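Beta-lactamase II (Erythrobacter litoralis, PDB 6V72) probably hydrolyses the beta-lactam ring of antibiotics to a substituted beta-amino acid, as a zinc-dependent class B metallo-beta-lactamase. Local coordinates at residues N58-I63 with S152-L156; V89-V94 with I113-A117; M185-A191 with K233-T238; H118-E123 with R167-T171; H37-L41 with L64-W69. One frame throughout, in Å; residues are numbered along the deposited sequence.

Interaction 1: residues N58-I63 with S152-L156; sequences NGDNTI and SLAPL
The hairpin joining strands 49-58 and 61-65 presents N58 and I63 to the loop A154-L156 that follows helix 147-153. N58 supplies the hydrogen bond between the segments: its ND2 reaches A154 O at 2.9 Å, with an N-H...O angle of 149°. The oxygen lies almost in the amide plane of N58, but the donor stands well above the carbonyl plane of A154, 43° out of it. With CG anti to the backbone N (chi1 179°), the amide of N58 extends past the proline ring, ND2 lying 3.8 Å from P155 CD; the peptide bond before P155 is cis. N58 also opens a type II' beta turn ending at N61, the tight two-residue form of beta hairpin, with G59 at the positive-phi position that favours glycine. Further along, in the conformer given, I63 CG2 lies between two leucines, 3.6 Å from L153 CD2 and 3.7 Å from L156 CD1. L156 continues onto V172 and L174 of the second sheet, while S152 O takes a hydrogen bond from R90 and S152 OG bonds to the backbone oxygen of E148, a calcium ligand.

Interaction 2: residues V89-V94 with I113-A117; sequences VRAAVV and IATWA
I113 lies across V89 just before strands 89-93 and 114-117 pair. Beyond its CB the side chain forks. CG1 lies beside the backbone N (chi1 -66°), which puts CG2 anti to it; CG2 settles over the A91-A92 peptide, 3.9 Å from A91 C and 4.0 Å from A92 CB. CG1 approaches V89 O at 3.8 Å, and the terminal CD1 ends on the valine, 3.8 Å from V89 CG1, the two side chains crossing at a slant. From here the strands run parallel, 23° apart in direction, with A91, A92 and V93 opposite A114, T115 and W116. A92 is bonded through both its polar backbone atoms: A92 N gives to A114 O at 2.9 Å, and A92 O takes a weak bond from W116 N at 2.8 Å. V94 N closes the ladder on W116 O at 3.0 Å, a straight bond of 164°. The indole of W116 turns an edge to A92 O, which lies near the ring plane, 3.5 Å from W116 CD1. Both strands belong to the large sheet and are joined by a beta-alpha-beta crossover through helix 105-110, whose H109 bonds T115 OG1. Strand 61-65 lies beyond 89-93, strand 135-139 beyond 114-117, and helix 147-153 packs on the face carrying A91, V93 and W116.

Interaction 3: residues M185-A191 with K233-T238; sequences MIKAGDA and KAIERT
R237 and T238 leave adjacent positions of helix 233-243 to grip the loop 185-191 at two places. The guanidinium of R237 packs against A188-A191, a type I beta turn: G189 O sits over the centre of one of its faces, 3.4 Å from R237 CZ. A191 O lies instead in the guanidinium plane and takes a hydrogen bond from R237 NH2, 2.9 Å and 160°. Bends at chi2 and chi3 (61° and 53°) fold the arginine into place. One helical turn earlier, K233 stretches out alongside G189, its CD 3.6 Å from G189 O. The backbones nearly touch there, G189 CA being 3.8 Å from A234 CA, a closeness suited to glycine. T238 OG1 works both ways: it accepts a hydrogen bond from K187 N at 2.9 Å and donates to A234 O at 2.7 Å, while T238 N reaches that oxygen from the opposite face. The side chain of I186 crosses that of T238 at about a right angle, its CG2 resting 3.9 Å from A234 CB. R237 also packs on F46 of the second subunit. The arrangement fastens the last helix of the metallo-beta-lactamase fold to the loop that follows C184, which binds zinc in another structure.

Interaction 4: residues H118-E123 with R167-T171; sequences HPLSNE and RDNIT
Two overlapping beta turns, type I from H118 to S121 and type II from L120 to E123, bring the chain against D168, the CA atoms of S121 and D168 being 5.7 Å apart. R167 ties the segments by charge. Its guanidinium holds D168 side-on, NE to OD1 at 3.0 Å and NH2 to OD2 at 2.9 Å, and that NH2 reaches E123 OE1 at 2.9 Å on the anti lone pair. A bend at chi3 (62°) brings the group round to both acids, whose carboxylates are thus joined through one arginine in a salt-bridge network. The arginine probably eases the approach of L120 O to D168 OD2, two acceptors 3.1 Å apart. H118 is held over both faces and at its edge: D168 CB lies over one face, 3.9 Å from the H118 ring centroid in a CH-pi contact, P119 CD lies over the opposite face, and I170 CG2 meets the edge at H118 CD2. ND1 of H118 accepts a nearly straight bond from L120 N, 3.0 Å and 171°, in the ring plane. The side chain of R167 lies about 7 Å from that of D199, and S121 likewise from H96, both zinc-binding in another structure. Among the neighbouring strands, the H118 ring meets F139 of strand 135-139 and stands edge-to-face with Y160. I170 packs on I137 and F139 of the same strand, and T171 leads into strand 171-174 of the smaller sheet.

Interaction 5: residues H37-L41 with L64-W69; sequences HTTYL and LVDTAW. With FMT (formic acid), chain J.
H37 meets V65 and D66 in the buried, close-fitting part of this contact. Its NE2 points at two successive carbonyls: V65 O at 3.2 Å, 140° at the hydrogen, and D66 O at 3.1 Å, a weak bond. Its chi1 of 60° sets the ring between the backbone N and the carbonyl carbon, whence it reaches across strand 49-58, while L64 CD1 presses 3.5 Å from H37 NE2. T39 continues the fit: its OG1 is 3.4 Å from A68 CB and takes a weak bond from W69 N. Toward the partly exposed end the joint becomes mainly apolar. L41 CB stands over the five-membered ring of W69, 3.5 Å from the ring centroid and 4° off the normal, a CH-pi contact; W69 NE1 bonds I49 O and, weakly, T39 O. On the side away from this contact, T38 OG1 lies 3.3 Å from O2 of a formic acid, probably from the crystallisation liquor; N52 and R17 bind the same molecule. Strand 49-58 runs between strands 34-41 and 61-65, so this contact passes over it. Helix 71-84 lies alongside with I77 on H37 and Q73 on T39 and A68, and W69 ends near H226, which binds zinc in another structure.

How the interactions relate
Along the chain interaction 5 opens first and crosses interaction 1; interaction 2 is nested inside interaction 1, interaction 4 crosses interaction 1, and interaction 3 comes last. Interactions 1, 2 and 5 share the large sheet: 1 and 5 both use strand 61-65, and its neighbour 89-93 carries 2, with centres 10 to 18 Å apart. Interaction 4 touches 2 through I170, and in the conformer given, M185 CE of interaction 3 packs on T171. The centre of interaction 3 is about 28 Å from that of interaction 1, across the chain's centre. Loops around interactions 2 to 5 carry or adjoin H96, H165, C184, D199 and H226, zinc ligands seen in another structure; no zinc is bound to this chain.

Interaction 1: residues N58-I63 with S152-L156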
# COMPACT_ATOMS: atom_id res chain seq x y z
N ASN A 58 -32.80 1.26 -15.31
CA ASN A 58 -34.06 1.59 -14.64
C ASN A 58 -35.01 2.10 -15.71
O ASN A 58 -34.89 3.25 -16.14
CB ASN A 58 -33.85 2.63 -13.55
CG ASN A 58 -35.16 3.01 -12.85
OD1 ASN A 58 -36.24 2.86 -13.42
ND2 ASN A 58 -35.06 3.50 -11.62
N GLY A 59 -35.96 1.26 -16.12
CA GLY A 59 -36.91 1.67 -17.13
C GLY A 59 -36.18 1.91 -18.43
O GLY A 59 -35.47 1.04 -18.94
N ASP A 60 -36.35 3.12 -18.98
CA ASP A 60 -35.76 3.48 -20.26
C ASP A 60 -34.46 4.26 -20.12
O ASP A 60 -33.99 4.85 -21.10
CB ASP A 60 -36.75 4.30 -21.09
CG ASP A 60 -38.01 3.51 -21.44
OD1 ASP A 60 -37.92 2.30 -21.74
OD2 ASP A 60 -39.10 4.12 -21.40
N ASN A 61 -33.86 4.28 -18.93
CA ASN A 61 -32.59 4.95 -18.71
C ASN A 61 -31.65 4.05 -17.91
O ASN A 61 -32.02 2.96 -17.47
CB ASN A 61 -32.78 6.29 -17.98
CG ASN A 61 -33.42 7.34 -18.87
OD1 ASN A 61 -34.63 7.59 -18.80
ND2 ASN A 61 -32.62 7.94 -19.75
N THR A 62 -30.42 4.52 -17.75
CA THR A 62 -29.46 3.85 -16.89
C THR A 62 -28.92 4.80 -15.84
O THR A 62 -28.98 6.02 -15.98
CB THR A 62 -28.27 3.25 -17.68
OG1 THR A 62 -27.77 4.23 -18.61
CG2 THR A 62 -28.71 2.00 -18.45
N ILE A 63 -28.39 4.20 -14.77
CA ILE A 63 -27.70 4.91 -13.70
C ILE A 63 -26.27 4.40 -13.65
O ILE A 63 -26.04 3.18 -13.66
CB ILE A 63 -28.39 4.70 -12.34
CG1 ILE A 63 -29.80 5.29 -12.39
CG2 ILE A 63 -27.59 5.35 -11.24
CD1 ILE A 63 -30.78 4.43 -11.71
N SER A 152 -33.39 9.45 -7.02
CA SER A 152 -32.79 9.58 -8.34
C SER A 152 -31.90 8.40 -8.71
O SER A 152 -31.70 8.14 -9.90
CB SER A 152 -31.95 10.86 -8.43
OG SER A 152 -32.74 12.01 -8.14
N LEU A 153 -31.37 7.69 -7.72
CA LEU A 153 -30.43 6.61 -7.99
C LEU A 153 -31.04 5.25 -7.75
O LEU A 153 -30.38 4.24 -7.99
CB LEU A 153 -29.17 6.79 -7.14
CG LEU A 153 -28.46 8.12 -7.49
CD1 LEU A 153 -27.45 8.56 -6.45
CD2 LEU A 153 -27.78 8.03 -8.85
N ALA A 154 -32.28 5.19 -7.27
CA ALA A 154 -32.99 3.92 -7.17
C ALA A 154 -32.93 3.19 -8.51
O ALA A 154 -33.05 3.82 -9.56
CB ALA A 154 -34.45 4.17 -6.75
N PRO A 155 -32.79 1.85 -8.51
CA PRO A 155 -32.86 0.93 -7.38
C PRO A 155 -31.60 0.79 -6.54
O PRO A 155 -31.63 0.05 -5.57
CB PRO A 155 -33.18 -0.41 -8.04
CG PRO A 155 -32.49 -0.30 -9.38
CD PRO A 155 -32.75 1.14 -9.80
N LEU A 156 -30.53 1.49 -6.89
CA LEU A 156 -29.35 1.47 -6.03
C LEU A 156 -29.71 2.01 -4.66
O LEU A 156 -30.42 3.02 -4.54
CB LEU A 156 -28.22 2.30 -6.63
CG LEU A 156 -27.62 1.70 -7.90
CD1 LEU A 156 -26.87 2.79 -8.64
CD2 LEU A 156 -26.70 0.50 -7.61

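Interaction 2: residues V89-V94 with I113-A117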
# COMPACT_ATOMS: atom_id res chain seq x y z
N VAL A 89 -27.74 7.25 -19.97
CA VAL A 89 -27.43 7.54 -18.57
C VAL A 89 -28.14 8.82 -18.18
O VAL A 89 -28.00 9.86 -18.82
CB VAL A 89 -25.91 7.67 -18.37
CG1 VAL A 89 -25.61 7.97 -16.90
CG2 VAL A 89 -25.17 6.39 -18.80
N ARG A 90 -28.94 8.76 -17.13
CA ARG A 90 -29.53 10.00 -16.67
C ARG A 90 -29.00 10.47 -15.33
O ARG A 90 -29.16 11.66 -15.01
CB ARG A 90 -31.05 9.88 -16.60
CG ARG A 90 -31.53 9.01 -15.54
CD ARG A 90 -32.99 9.32 -15.21
NE ARG A 90 -33.45 8.21 -14.40
CZ ARG A 90 -33.24 8.10 -13.10
NH1 ARG A 90 -32.61 9.06 -12.41
NH2 ARG A 90 -33.68 7.01 -12.49
N ALA A 91 -28.34 9.60 -14.57
CA ALA A 91 -27.77 10.01 -13.30
C ALA A 91 -26.54 9.16 -13.04
O ALA A 91 -26.44 8.05 -13.55
CB ALA A 91 -28.75 9.87 -12.13
N ALA A 92 -25.63 9.69 -12.24
CA ALA A 92 -24.40 8.99 -11.90
C ALA A 92 -24.06 9.27 -10.45
O ALA A 92 -24.34 10.35 -9.93
CB ALA A 92 -23.21 9.43 -12.77
N VAL A 93 -23.42 8.31 -9.81
CA VAL A 93 -22.94 8.48 -8.45
C VAL A 93 -21.49 8.00 -8.43
O VAL A 93 -21.15 7.01 -9.08
CB VAL A 93 -23.81 7.73 -7.40
CG1 VAL A 93 -23.91 6.22 -7.69
CG2 VAL A 93 -23.26 7.96 -5.99
N VAL A 94 -20.63 8.75 -7.75
CA VAL A 94 -19.24 8.33 -7.58
C VAL A 94 -19.02 7.92 -6.13
O VAL A 94 -19.59 8.52 -5.20
CB VAL A 94 -18.24 9.42 -8.00
CG1 VAL A 94 -18.40 9.71 -9.48
CG2 VAL A 94 -18.42 10.68 -7.17
N ILE A 113 -25.23 14.85 -17.54
CA ILE A 113 -25.62 13.82 -16.58
C ILE A 113 -25.56 14.38 -15.17
O ILE A 113 -24.56 14.98 -14.78
CB ILE A 113 -24.72 12.59 -16.72
CG1 ILE A 113 -24.96 11.94 -18.09
CG2 ILE A 113 -25.00 11.59 -15.60
CD1 ILE A 113 -23.87 10.93 -18.48
N ALA A 114 -26.65 14.18 -14.41
CA ALA A 114 -26.71 14.61 -13.01
C ALA A 114 -25.81 13.72 -12.17
O ALA A 114 -26.05 12.52 -12.05
CB ALA A 114 -28.15 14.51 -12.50
N THR A 115 -24.82 14.32 -11.53
CA THR A 115 -23.79 13.59 -10.81
C THR A 115 -23.95 13.80 -9.31
O THR A 115 -24.28 14.90 -8.86
CB THR A 115 -22.42 14.09 -11.25
OG1 THR A 115 -22.43 15.53 -11.21
CG2 THR A 115 -22.17 13.64 -12.68
N TRP A 116 -23.72 12.73 -8.54
CA TRP A 116 -23.97 12.68 -7.11
C TRP A 116 -22.73 12.20 -6.38
O TRP A 116 -22.05 11.29 -6.85
CB TRP A 116 -25.14 11.71 -6.80
CG TRP A 116 -26.45 12.24 -7.26
CD1 TRP A 116 -27.00 12.12 -8.51
CD2 TRP A 116 -27.35 13.04 -6.50
NE1 TRP A 116 -28.20 12.78 -8.55
CE2 TRP A 116 -28.44 13.36 -7.33
CE3 TRP A 116 -27.34 13.52 -5.18
CZ2 TRP A 116 -29.52 14.12 -6.90
CZ3 TRP A 116 -28.41 14.27 -4.75
CH2 TRP A 116 -29.49 14.57 -5.61
N ALA A 117 -22.46 12.80 -5.21
CA ALA A 117 -21.34 12.37 -4.38
C ALA A 117 -21.65 12.67 -2.93
O ALA A 117 -22.52 13.48 -2.61
CB ALA A 117 -20.03 13.05 -4.77

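Interaction 3: residues M185-A191 with K233-T238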
# COMPACT_ATOMS: atom_id res chain seq x y z
N MSE A 185 -13.05 0.55 -0.97
CA MSE A 185 -12.87 0.14 0.40
C MSE A 185 -12.67 -1.38 0.52
O MSE A 185 -11.93 -1.85 1.38
CB MSE A 185 -14.07 0.60 1.19
CG MSE A 185 -14.24 0.02 2.54
SE MSE A 185 -15.85 0.89 3.20
CE MSE A 185 -16.28 2.05 1.70
N ILE A 186 -13.32 -2.13 -0.37
CA ILE A 186 -13.32 -3.59 -0.33
C ILE A 186 -12.27 -4.10 -1.30
O ILE A 186 -12.19 -3.63 -2.46
CB ILE A 186 -14.71 -4.16 -0.66
CG1 ILE A 186 -15.74 -3.66 0.37
CG2 ILE A 186 -14.71 -5.70 -0.69
CD1 ILE A 186 -15.50 -4.17 1.81
N LYS A 187 -11.45 -5.03 -0.83
CA LYS A 187 -10.39 -5.68 -1.58
C LYS A 187 -10.70 -7.15 -1.75
O LYS A 187 -11.60 -7.70 -1.11
CB LYS A 187 -9.04 -5.54 -0.87
CG LYS A 187 -8.66 -4.16 -0.45
CD LYS A 187 -8.79 -3.15 -1.55
CE LYS A 187 -8.13 -1.88 -1.08
NZ LYS A 187 -8.49 -0.71 -1.91
N ALA A 188 -9.86 -7.81 -2.55
CA ALA A 188 -10.15 -9.18 -2.96
C ALA A 188 -10.03 -10.14 -1.78
O ALA A 188 -9.31 -9.88 -0.82
CB ALA A 188 -9.20 -9.61 -4.08
N GLY A 189 -10.75 -11.26 -1.89
CA GLY A 189 -10.73 -12.30 -0.87
C GLY A 189 -9.38 -12.93 -0.63
O GLY A 189 -9.19 -13.60 0.40
N ASP A 190 -8.44 -12.75 -1.55
CA ASP A 190 -7.09 -13.26 -1.38
C ASP A 190 -6.07 -12.14 -1.27
O ASP A 190 -4.86 -12.39 -1.39
CB ASP A 190 -6.73 -14.23 -2.51
CG ASP A 190 -6.67 -13.56 -3.88
OD1 ASP A 190 -7.03 -12.37 -4.02
OD2 ASP A 190 -6.26 -14.25 -4.85
N ALA A 191 -6.53 -10.92 -1.02
CA ALA A 191 -5.63 -9.79 -0.86
C ALA A 191 -4.74 -9.95 0.36
O ALA A 191 -5.13 -10.54 1.39
CB ALA A 191 -6.43 -8.50 -0.74
N LYS A 233 -16.16 -13.55 0.91
CA LYS A 233 -14.78 -13.63 1.36
C LYS A 233 -14.03 -12.31 1.17
O LYS A 233 -13.13 -11.99 1.94
CB LYS A 233 -14.03 -14.76 0.64
CG LYS A 233 -12.70 -15.09 1.33
CD LYS A 233 -11.83 -16.03 0.51
CE LYS A 233 -10.79 -16.70 1.40
NZ LYS A 233 -10.02 -17.74 0.67
N ALA A 234 -14.41 -11.51 0.16
CA ALA A 234 -13.78 -10.21 -0.01
C ALA A 234 -14.02 -9.32 1.20
O ALA A 234 -13.11 -8.60 1.64
CB ALA A 234 -14.32 -9.51 -1.27
N ILE A 235 -15.23 -9.37 1.77
CA ILE A 235 -15.50 -8.62 2.99
C ILE A 235 -14.69 -9.17 4.15
O ILE A 235 -14.10 -8.42 4.94
CB ILE A 235 -17.01 -8.65 3.32
CG1 ILE A 235 -17.83 -8.02 2.19
CG2 ILE A 235 -17.28 -7.94 4.63
CD1 ILE A 235 -19.34 -8.16 2.44
N GLU A 236 -14.67 -10.50 4.28
CA GLU A 236 -13.97 -11.14 5.40
C GLU A 236 -12.49 -10.80 5.38
O GLU A 236 -11.91 -10.47 6.43
CB GLU A 236 -14.17 -12.65 5.34
CG GLU A 236 -13.41 -13.42 6.41
CD GLU A 236 -13.38 -14.92 6.17
OE1 GLU A 236 -14.47 -15.54 6.13
OE2 GLU A 236 -12.27 -15.48 6.01
N ARG A 237 -11.85 -10.89 4.21
CA ARG A 237 -10.44 -10.59 4.13
C ARG A 237 -10.18 -9.11 4.35
O ARG A 237 -9.24 -8.75 5.07
CB ARG A 237 -9.86 -11.03 2.79
CG ARG A 237 -8.40 -10.66 2.57
CD ARG A 237 -7.46 -11.27 3.60
NE ARG A 237 -7.59 -12.72 3.73
CZ ARG A 237 -6.93 -13.60 2.97
NH1 ARG A 237 -7.10 -14.92 3.16
NH2 ARG A 237 -6.09 -13.18 2.02
N THR A 238 -10.98 -8.23 3.73
CA THR A 238 -10.78 -6.81 3.95
C THR A 238 -10.89 -6.46 5.43
O THR A 238 -10.07 -5.69 5.95
CB THR A 238 -11.80 -5.99 3.13
OG1 THR A 238 -11.63 -6.33 1.74
CG2 THR A 238 -11.56 -4.47 3.36

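Interaction 4: residues H118-E123 with R167-T171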
# COMPACT_ATOMS: atom_id res chain seq x y z
N HIS A 118 -20.90 11.99 -2.04
CA HIS A 118 -20.89 12.37 -0.63
C HIS A 118 -20.61 13.87 -0.51
O HIS A 118 -19.75 14.40 -1.23
CB HIS A 118 -19.82 11.56 0.11
CG HIS A 118 -19.88 11.71 1.60
ND1 HIS A 118 -19.51 12.87 2.25
CD2 HIS A 118 -20.29 10.85 2.56
CE1 HIS A 118 -19.70 12.72 3.55
NE2 HIS A 118 -20.16 11.50 3.76
N PRO A 119 -21.29 14.60 0.39
CA PRO A 119 -21.13 16.07 0.43
C PRO A 119 -19.72 16.53 0.75
O PRO A 119 -19.37 17.66 0.39
CB PRO A 119 -22.10 16.52 1.54
CG PRO A 119 -22.53 15.29 2.23
CD PRO A 119 -22.37 14.14 1.29
N LEU A 120 -18.93 15.73 1.45
CA LEU A 120 -17.62 16.21 1.85
C LEU A 120 -16.52 15.68 0.95
O LEU A 120 -15.35 16.03 1.13
CB LEU A 120 -17.34 15.89 3.33
CG LEU A 120 -18.32 16.50 4.33
CD1 LEU A 120 -17.92 16.21 5.79
CD2 LEU A 120 -18.50 18.02 4.08
N SER A 121 -16.86 14.87 -0.05
CA SER A 121 -15.84 14.38 -0.96
C SER A 121 -15.29 15.54 -1.77
O SER A 121 -16.03 16.43 -2.20
CB SER A 121 -16.42 13.31 -1.88
OG SER A 121 -17.46 13.84 -2.67
N ASN A 122 -13.97 15.53 -1.95
CA ASN A 122 -13.24 16.57 -2.70
C ASN A 122 -13.42 17.97 -2.10
O ASN A 122 -13.42 18.98 -2.82
CB ASN A 122 -13.63 16.57 -4.18
CG ASN A 122 -12.52 16.02 -5.06
OD1 ASN A 122 -11.34 16.05 -4.69
ND2 ASN A 122 -12.89 15.50 -6.22
N GLU A 123 -13.55 18.04 -0.78
CA GLU A 123 -13.55 19.31 -0.06
C GLU A 123 -12.40 20.22 -0.49
O GLU A 123 -12.59 21.43 -0.70
CB GLU A 123 -13.46 19.05 1.46
CG GLU A 123 -14.63 19.55 2.22
CD GLU A 123 -14.36 19.65 3.71
OE1 GLU A 123 -14.10 18.61 4.37
OE2 GLU A 123 -14.41 20.77 4.24
N ARG A 167 -11.95 9.26 3.80
CA ARG A 167 -12.89 9.68 4.84
C ARG A 167 -14.33 9.56 4.37
O ARG A 167 -15.23 9.25 5.16
CB ARG A 167 -12.61 11.14 5.25
CG ARG A 167 -13.43 11.61 6.47
CD ARG A 167 -13.30 13.12 6.73
NE ARG A 167 -13.82 13.87 5.59
CZ ARG A 167 -13.60 15.17 5.36
NH1 ARG A 167 -12.89 15.89 6.23
NH2 ARG A 167 -14.11 15.73 4.26
N ASP A 168 -14.57 9.83 3.09
CA ASP A 168 -15.93 10.00 2.62
C ASP A 168 -16.34 8.92 1.61
O ASP A 168 -17.32 9.10 0.88
CB ASP A 168 -16.10 11.40 2.04
CG ASP A 168 -15.67 12.52 3.03
OD1 ASP A 168 -16.11 12.51 4.22
OD2 ASP A 168 -14.87 13.39 2.64
N ASN A 169 -15.63 7.79 1.56
CA ASN A 169 -16.01 6.74 0.63
C ASN A 169 -17.42 6.23 0.90
O ASN A 169 -17.85 6.12 2.05
CB ASN A 169 -14.99 5.58 0.65
CG ASN A 169 -14.65 5.03 2.05
OD1 ASN A 169 -15.43 5.14 3.00
ND2 ASN A 169 -13.51 4.40 2.13
N ILE A 170 -18.17 5.94 -0.18
CA ILE A 170 -19.52 5.39 -0.03
C ILE A 170 -19.62 4.07 -0.81
O ILE A 170 -18.74 3.68 -1.56
CB ILE A 170 -20.62 6.37 -0.46
CG1 ILE A 170 -20.51 6.70 -1.96
CG2 ILE A 170 -20.56 7.66 0.40
CD1 ILE A 170 -21.70 7.55 -2.48
N THR A 171 -20.73 3.37 -0.58
CA THR A 171 -20.99 2.07 -1.18
C THR A 171 -22.41 2.05 -1.72
O THR A 171 -23.25 2.89 -1.35
CB THR A 171 -20.81 0.94 -0.16
OG1 THR A 171 -21.78 1.08 0.88
CG2 THR A 171 -19.40 0.97 0.44

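Interaction 5: residues H37-L41 with L64-W69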
# COMPACT_ATOMS: atom_id res chain seq x y z
N HIS A 37 -18.80 -2.18 -15.77
CA HIS A 37 -17.84 -1.66 -16.73
C HIS A 37 -16.44 -1.77 -16.14
O HIS A 37 -16.23 -1.46 -14.96
CB HIS A 37 -18.15 -0.21 -17.16
CG HIS A 37 -18.18 0.83 -16.06
ND1 HIS A 37 -17.03 1.45 -15.60
CD2 HIS A 37 -19.21 1.43 -15.43
CE1 HIS A 37 -17.36 2.34 -14.68
NE2 HIS A 37 -18.68 2.36 -14.57
N THR A 38 -15.50 -2.20 -16.97
CA THR A 38 -14.10 -2.31 -16.56
C THR A 38 -13.23 -1.61 -17.59
O THR A 38 -13.38 -1.82 -18.80
CB THR A 38 -13.68 -3.78 -16.43
OG1 THR A 38 -14.52 -4.42 -15.48
CG2 THR A 38 -12.21 -3.90 -15.98
N THR A 39 -12.31 -0.79 -17.09
CA THR A 39 -11.30 -0.16 -17.93
C THR A 39 -9.94 -0.32 -17.28
O THR A 39 -9.82 -0.63 -16.09
CB THR A 39 -11.61 1.32 -18.16
OG1 THR A 39 -11.85 1.97 -16.90
CG2 THR A 39 -12.80 1.50 -19.11
N TYR A 40 -8.90 -0.09 -18.06
CA TYR A 40 -7.55 -0.39 -17.61
C TYR A 40 -6.65 0.82 -17.76
O TYR A 40 -6.80 1.64 -18.67
CB TYR A 40 -6.93 -1.58 -18.37
CG TYR A 40 -7.70 -2.85 -18.15
CD1 TYR A 40 -8.79 -3.17 -18.96
CD2 TYR A 40 -7.38 -3.71 -17.11
CE1 TYR A 40 -9.51 -4.33 -18.75
CE2 TYR A 40 -8.10 -4.88 -16.89
CZ TYR A 40 -9.17 -5.18 -17.72
OH TYR A 40 -9.90 -6.33 -17.51
N LEU A 41 -5.70 0.91 -16.84
CA LEU A 41 -4.70 1.96 -16.89
C LEU A 41 -3.35 1.31 -16.72
O LEU A 41 -3.17 0.47 -15.83
CB LEU A 41 -4.97 2.99 -15.80
CG LEU A 41 -3.95 4.11 -15.76
CD1 LEU A 41 -4.33 5.08 -16.86
CD2 LEU A 41 -4.02 4.77 -14.42
N LEU A 64 -25.33 5.32 -13.61
CA LEU A 64 -23.90 5.01 -13.65
C LEU A 64 -23.32 5.05 -12.24
O LEU A 64 -23.57 6.00 -11.49
CB LEU A 64 -23.17 6.01 -14.54
CG LEU A 64 -21.65 5.83 -14.71
CD1 LEU A 64 -21.33 4.53 -15.37
CD2 LEU A 64 -21.08 7.01 -15.49
N VAL A 65 -22.57 4.01 -11.87
CA VAL A 65 -21.78 4.02 -10.64
C VAL A 65 -20.32 4.10 -11.05
O VAL A 65 -19.80 3.16 -11.65
CB VAL A 65 -22.03 2.79 -9.77
CG1 VAL A 65 -21.10 2.87 -8.52
CG2 VAL A 65 -23.51 2.67 -9.39
N ASP A 66 -19.68 5.23 -10.73
CA ASP A 66 -18.27 5.55 -10.97
C ASP A 66 -17.93 5.75 -12.44
O ASP A 66 -18.53 5.16 -13.35
CB ASP A 66 -17.35 4.50 -10.32
CG ASP A 66 -17.23 4.71 -8.82
OD1 ASP A 66 -17.35 5.88 -8.39
OD2 ASP A 66 -17.02 3.74 -8.06
N THR A 67 -16.96 6.63 -12.68
CA THR A 67 -16.45 6.83 -14.02
C THR A 67 -15.39 5.77 -14.33
O THR A 67 -14.98 4.98 -13.47
CB THR A 67 -15.86 8.23 -14.16
OG1 THR A 67 -14.68 8.33 -13.37
CG2 THR A 67 -16.87 9.32 -13.75
N ALA A 68 -14.96 5.75 -15.59
CA ALA A 68 -13.78 4.97 -15.96
C ALA A 68 -12.52 5.74 -15.58
O ALA A 68 -12.58 6.82 -14.99
CB ALA A 68 -13.80 4.68 -17.46
N TRP A 69 -11.35 5.17 -15.91
CA TRP A 69 -10.10 5.85 -15.60
C TRP A 69 -10.02 7.21 -16.29
O TRP A 69 -9.46 8.16 -15.74
CB TRP A 69 -8.90 5.01 -16.03
CG TRP A 69 -8.54 3.83 -15.18
CD1 TRP A 69 -8.66 2.51 -15.52
CD2 TRP A 69 -7.92 3.84 -13.88
NE1 TRP A 69 -8.18 1.71 -14.52
CE2 TRP A 69 -7.71 2.50 -13.50
CE3 TRP A 69 -7.52 4.86 -13.01
CZ2 TRP A 69 -7.14 2.14 -12.29
CZ3 TRP A 69 -6.94 4.50 -11.80
CH2 TRP A 69 -6.76 3.16 -11.46
C FMT J . -12.18 -7.00 -12.79
O1 FMT J . -11.56 -6.22 -12.08
O2 FMT J . -12.96 -6.68 -13.67